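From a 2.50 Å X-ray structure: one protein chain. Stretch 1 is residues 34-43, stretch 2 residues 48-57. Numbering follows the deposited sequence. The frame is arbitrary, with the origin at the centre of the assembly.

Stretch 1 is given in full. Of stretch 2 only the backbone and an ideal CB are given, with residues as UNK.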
# COMPACT_ATOMS: atom_id res chain seq x y z
N ILE A 34 -6.15 1.86 -2.27
CA ILE A 34 -5.70 2.04 -0.90
C ILE A 34 -5.88 3.48 -0.48
O ILE A 34 -5.58 4.40 -1.26
CB ILE A 34 -4.22 1.67 -0.78
CG1 ILE A 34 -4.02 0.21 -1.18
CG2 ILE A 34 -3.73 1.93 0.62
CD1 ILE A 34 -2.56 -0.18 -1.27
N GLY A 35 -6.34 3.70 0.75
CA GLY A 35 -6.53 5.05 1.22
C GLY A 35 -7.22 5.12 2.56
O GLY A 35 -7.57 4.09 3.14
N ARG A 36 -7.43 6.34 3.05
CA ARG A 36 -8.07 6.56 4.34
C ARG A 36 -9.60 6.52 4.31
O ARG A 36 -10.24 6.42 5.36
CB ARG A 36 -7.62 7.91 4.92
CG ARG A 36 -8.21 9.15 4.25
CD ARG A 36 -8.00 10.36 5.15
NE ARG A 36 -8.63 11.57 4.66
CZ ARG A 36 -7.97 12.60 4.13
NH1 ARG A 36 -6.65 12.56 4.04
NH2 ARG A 36 -8.62 13.68 3.71
N SER A 37 -10.18 6.60 3.12
CA SER A 37 -11.64 6.59 3.01
C SER A 37 -12.25 5.20 3.02
O SER A 37 -11.59 4.21 2.72
CB SER A 37 -12.07 7.30 1.73
OG SER A 37 -13.34 6.84 1.29
N PRO A 38 -13.54 5.12 3.38
CA PRO A 38 -14.27 3.85 3.42
C PRO A 38 -14.37 3.28 2.01
O PRO A 38 -14.61 2.09 1.84
CB PRO A 38 -15.63 4.24 3.98
CG PRO A 38 -15.30 5.36 4.89
CD PRO A 38 -14.32 6.17 4.06
N ARG A 39 -14.20 4.13 1.00
CA ARG A 39 -14.27 3.72 -0.41
C ARG A 39 -13.15 2.74 -0.76
O ARG A 39 -13.36 1.76 -1.48
CB ARG A 39 -14.14 4.93 -1.35
CG ARG A 39 -15.44 5.59 -1.79
CD ARG A 39 -15.14 6.70 -2.81
NE ARG A 39 -14.25 7.72 -2.25
CZ ARG A 39 -13.43 8.48 -2.97
NH1 ARG A 39 -13.37 8.35 -4.29
NH2 ARG A 39 -12.66 9.39 -2.37
N ALA A 40 -11.95 3.02 -0.26
CA ALA A 40 -10.76 2.20 -0.50
C ALA A 40 -10.92 0.75 -0.07
O ALA A 40 -11.50 0.47 0.98
CB ALA A 40 -9.54 2.83 0.22
N ASP A 41 -10.40 -0.16 -0.87
CA ASP A 41 -10.46 -1.59 -0.57
C ASP A 41 -9.67 -1.88 0.71
O ASP A 41 -10.12 -2.66 1.55
CB ASP A 41 -9.89 -2.39 -1.72
CG ASP A 41 -10.62 -2.13 -3.03
OD1 ASP A 41 -11.81 -2.51 -3.14
OD2 ASP A 41 -10.00 -1.54 -3.95
N ILE A 42 -8.51 -1.25 0.85
CA ILE A 42 -7.67 -1.45 2.03
C ILE A 42 -7.54 -0.11 2.74
O ILE A 42 -6.87 0.78 2.26
CB ILE A 42 -6.28 -1.95 1.63
CG1 ILE A 42 -6.41 -3.31 0.93
CG2 ILE A 42 -5.39 -2.06 2.86
CD1 ILE A 42 -5.14 -3.81 0.29
N ARG A 43 -8.18 0.04 3.89
CA ARG A 43 -8.11 1.32 4.58
C ARG A 43 -6.84 1.52 5.34
O ARG A 43 -6.40 0.65 6.08
CB ARG A 43 -9.28 1.50 5.54
CG ARG A 43 -10.62 1.64 4.85
CD ARG A 43 -11.72 1.99 5.83
NE ARG A 43 -11.61 3.34 6.35
CZ ARG A 43 -12.47 3.90 7.20
NH1 ARG A 43 -13.52 3.21 7.64
NH2 ARG A 43 -12.29 5.14 7.61
N UNK A 48 -2.65 11.87 6.95
CA UNK A 48 -1.59 12.12 5.98
C UNK A 48 -1.82 11.27 4.74
O UNK A 48 -1.12 11.40 3.74
CB UNK A 48 -0.22 11.83 6.59
N UNK A 49 -2.82 10.41 4.81
CA UNK A 49 -3.16 9.54 3.69
C UNK A 49 -4.40 10.06 2.97
O UNK A 49 -5.42 10.34 3.59
CB UNK A 49 -3.39 8.11 4.17
N UNK A 50 -4.31 10.19 1.66
CA UNK A 50 -5.44 10.66 0.87
C UNK A 50 -6.59 9.65 0.93
O UNK A 50 -6.39 8.49 1.31
CB UNK A 50 -5.01 10.90 -0.58
N UNK A 51 -7.78 10.10 0.55
CA UNK A 51 -8.94 9.22 0.55
C UNK A 51 -8.62 7.96 -0.21
O UNK A 51 -8.95 6.86 0.25
CB UNK A 51 -10.16 9.92 -0.05
N UNK A 52 -7.98 8.12 -1.36
CA UNK A 52 -7.54 7.01 -2.20
C UNK A 52 -6.11 7.42 -2.55
O UNK A 52 -5.89 8.25 -3.43
CB UNK A 52 -8.43 6.78 -3.43
N UNK A 53 -5.16 6.83 -1.84
CA UNK A 53 -3.74 7.15 -1.99
C UNK A 53 -2.99 6.41 -3.09
O UNK A 53 -2.04 6.94 -3.68
CB UNK A 53 -3.03 6.87 -0.66
N UNK A 54 -3.38 5.17 -3.37
CA UNK A 54 -2.69 4.42 -4.40
C UNK A 54 -3.48 3.20 -4.84
O UNK A 54 -4.62 3.01 -4.42
CB UNK A 54 -1.31 4.00 -3.90
N UNK A 55 -2.87 2.40 -5.72
CA UNK A 55 -3.50 1.18 -6.20
C UNK A 55 -2.47 0.06 -6.34
O UNK A 55 -1.29 0.30 -6.56
CB UNK A 55 -4.20 1.43 -7.54
N UNK A 56 -2.95 -1.17 -6.19
CA UNK A 56 -2.13 -2.37 -6.29
C UNK A 56 -2.70 -3.22 -7.40
O UNK A 56 -3.88 -3.59 -7.36
CB UNK A 56 -2.08 -3.14 -4.97
N UNK A 57 -1.88 -3.53 -8.40
CA UNK A 57 -2.33 -4.36 -9.50
C UNK A 57 -1.40 -5.56 -9.58
O UNK A 57 -0.18 -5.41 -9.63
CB UNK A 57 -2.36 -3.58 -10.82

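Position 48 points its CA-to-CB bond away from stretch 1 and has nothing of it within reach, so this neighbour sets no demand. The residue is Phe48, which is poorly ordered.

At position 49 the bond runs sideways, and the ideal CB lies 4.3 Å from Arg36 CB. Arg36 NH1 donates to the O atom of residue 49 at 2.6 Å, near the plane of the guanidinium. A modest, beta-branched side chain would fit beside Gly35: valine or isoleucine, or threonine if its hydroxyl can be satisfied. Val49 brings CG1 to 3.8 Å from Gly35 CA.

Position 50 points away, and its backbone does the work: Arg36 N donates to its O at 3.0 Å, nearly straight at 171°. Many small or polar residues would serve. It is Ser50, whose backbone N donates to the side chain at 53.

Position 51 is held by its carbonyl O, which accepts from Ser37 N at 3.1 Å. A CB modelled on Gly35 would clash with that same O; glycine avoids this. The CB of 51, directed sideways, is near Ser37 CB and the Arg39 guanidinium. Two arginines nearby would favour an acidic or neutral polar group, but a long chain can also extend past them. Arg51 does so, with chi2 to chi4 all near 180°; its NE lies 4.4 Å from Arg36 NH2, a close approach of like charges.

Position 52 starts away from stretch 1, yet Ala40 and the aliphatic part of Arg39 lie within range of a flexible apolar chain, so isoleucine, leucine or methionine would suit. Ile52, with both chi angles m, brings CD1 back to 3.8 Å from Ala40 CB, while CG1 lies over one face of the Arg39 guanidinium, 4.0 Å from Arg39 NH2.

At position 53 the backbone N donates to Ile34 O at 2.5 Å. The ideal CB goes sideways, 3.6 Å from Ile34 O, and stretch 1 sets little further demand; histidine, asparagine, serine or a modest apolar chain could be accepted. His53 leads its ring away, and its ND1 accepts from Ser50 N at 3.2 Å.

Position 54 pairs with Ile34 in an antiparallel bridge: Ile34 N donates to its O at 2.9 Å, and its N to Ile34 O at 3.1 Å. Its ideal CB shares a sheet face with Ile34, 4.9 Å from Ile34 CB, where a small apolar residue fits. Ala54 is that.

Position 55 points away; Val55, beta-branched, suits a strand.

Position 56 points toward Ile34 CD1, inviting a larger apolar chain. Leu56 places CD1 3.6 Å from Ile34 CD1 and 4.4 Å from Ile42 CD1.

Position 57 is out of reach; it is Val57.

Stretch 2, residues 48-57: FVSRIHAVLV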
# COMPACT_ATOMS: atom_id res chain seq x y z
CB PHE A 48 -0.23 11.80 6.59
CG PHE A 48 0.04 12.52 7.88
CD1 PHE A 48 -0.34 13.85 8.04
CD2 PHE A 48 0.71 11.90 8.92
CE1 PHE A 48 -0.05 14.55 9.21
CE2 PHE A 48 1.01 12.58 10.09
CZ PHE A 48 0.63 13.91 10.24
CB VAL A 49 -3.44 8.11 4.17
CG1 VAL A 49 -4.04 7.29 3.04
CG2 VAL A 49 -2.16 7.49 4.66
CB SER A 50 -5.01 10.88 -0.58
OG SER A 50 -3.99 11.86 -0.67
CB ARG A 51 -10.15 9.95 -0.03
CG ARG A 51 -10.64 11.00 0.95
CD ARG A 51 -11.81 11.81 0.46
NE ARG A 51 -12.29 12.66 1.54
CZ ARG A 51 -13.23 13.58 1.41
NH1 ARG A 51 -13.79 13.79 0.22
NH2 ARG A 51 -13.61 14.30 2.46
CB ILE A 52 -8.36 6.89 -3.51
CG1 ILE A 52 -9.84 6.66 -3.21
CG2 ILE A 52 -7.80 5.74 -4.33
CD1 ILE A 52 -10.19 5.26 -2.69
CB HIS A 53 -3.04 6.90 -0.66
CG HIS A 53 -1.79 7.71 -0.47
ND1 HIS A 53 -1.77 8.88 0.25
CD2 HIS A 53 -0.53 7.50 -0.91
CE1 HIS A 53 -0.53 9.36 0.26
NE2 HIS A 53 0.24 8.54 -0.44
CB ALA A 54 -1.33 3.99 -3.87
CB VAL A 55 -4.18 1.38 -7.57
CG1 VAL A 55 -5.27 2.43 -7.45
CG2 VAL A 55 -3.15 1.78 -8.61
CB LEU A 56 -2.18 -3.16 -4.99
CG LEU A 56 -1.50 -2.56 -3.76
CD1 LEU A 56 -1.83 -3.41 -2.55
CD2 LEU A 56 0.00 -2.50 -3.99
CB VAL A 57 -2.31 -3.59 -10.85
CG1 VAL A 57 -2.91 -2.20 -10.67
CG2 VAL A 57 -0.89 -3.48 -11.37
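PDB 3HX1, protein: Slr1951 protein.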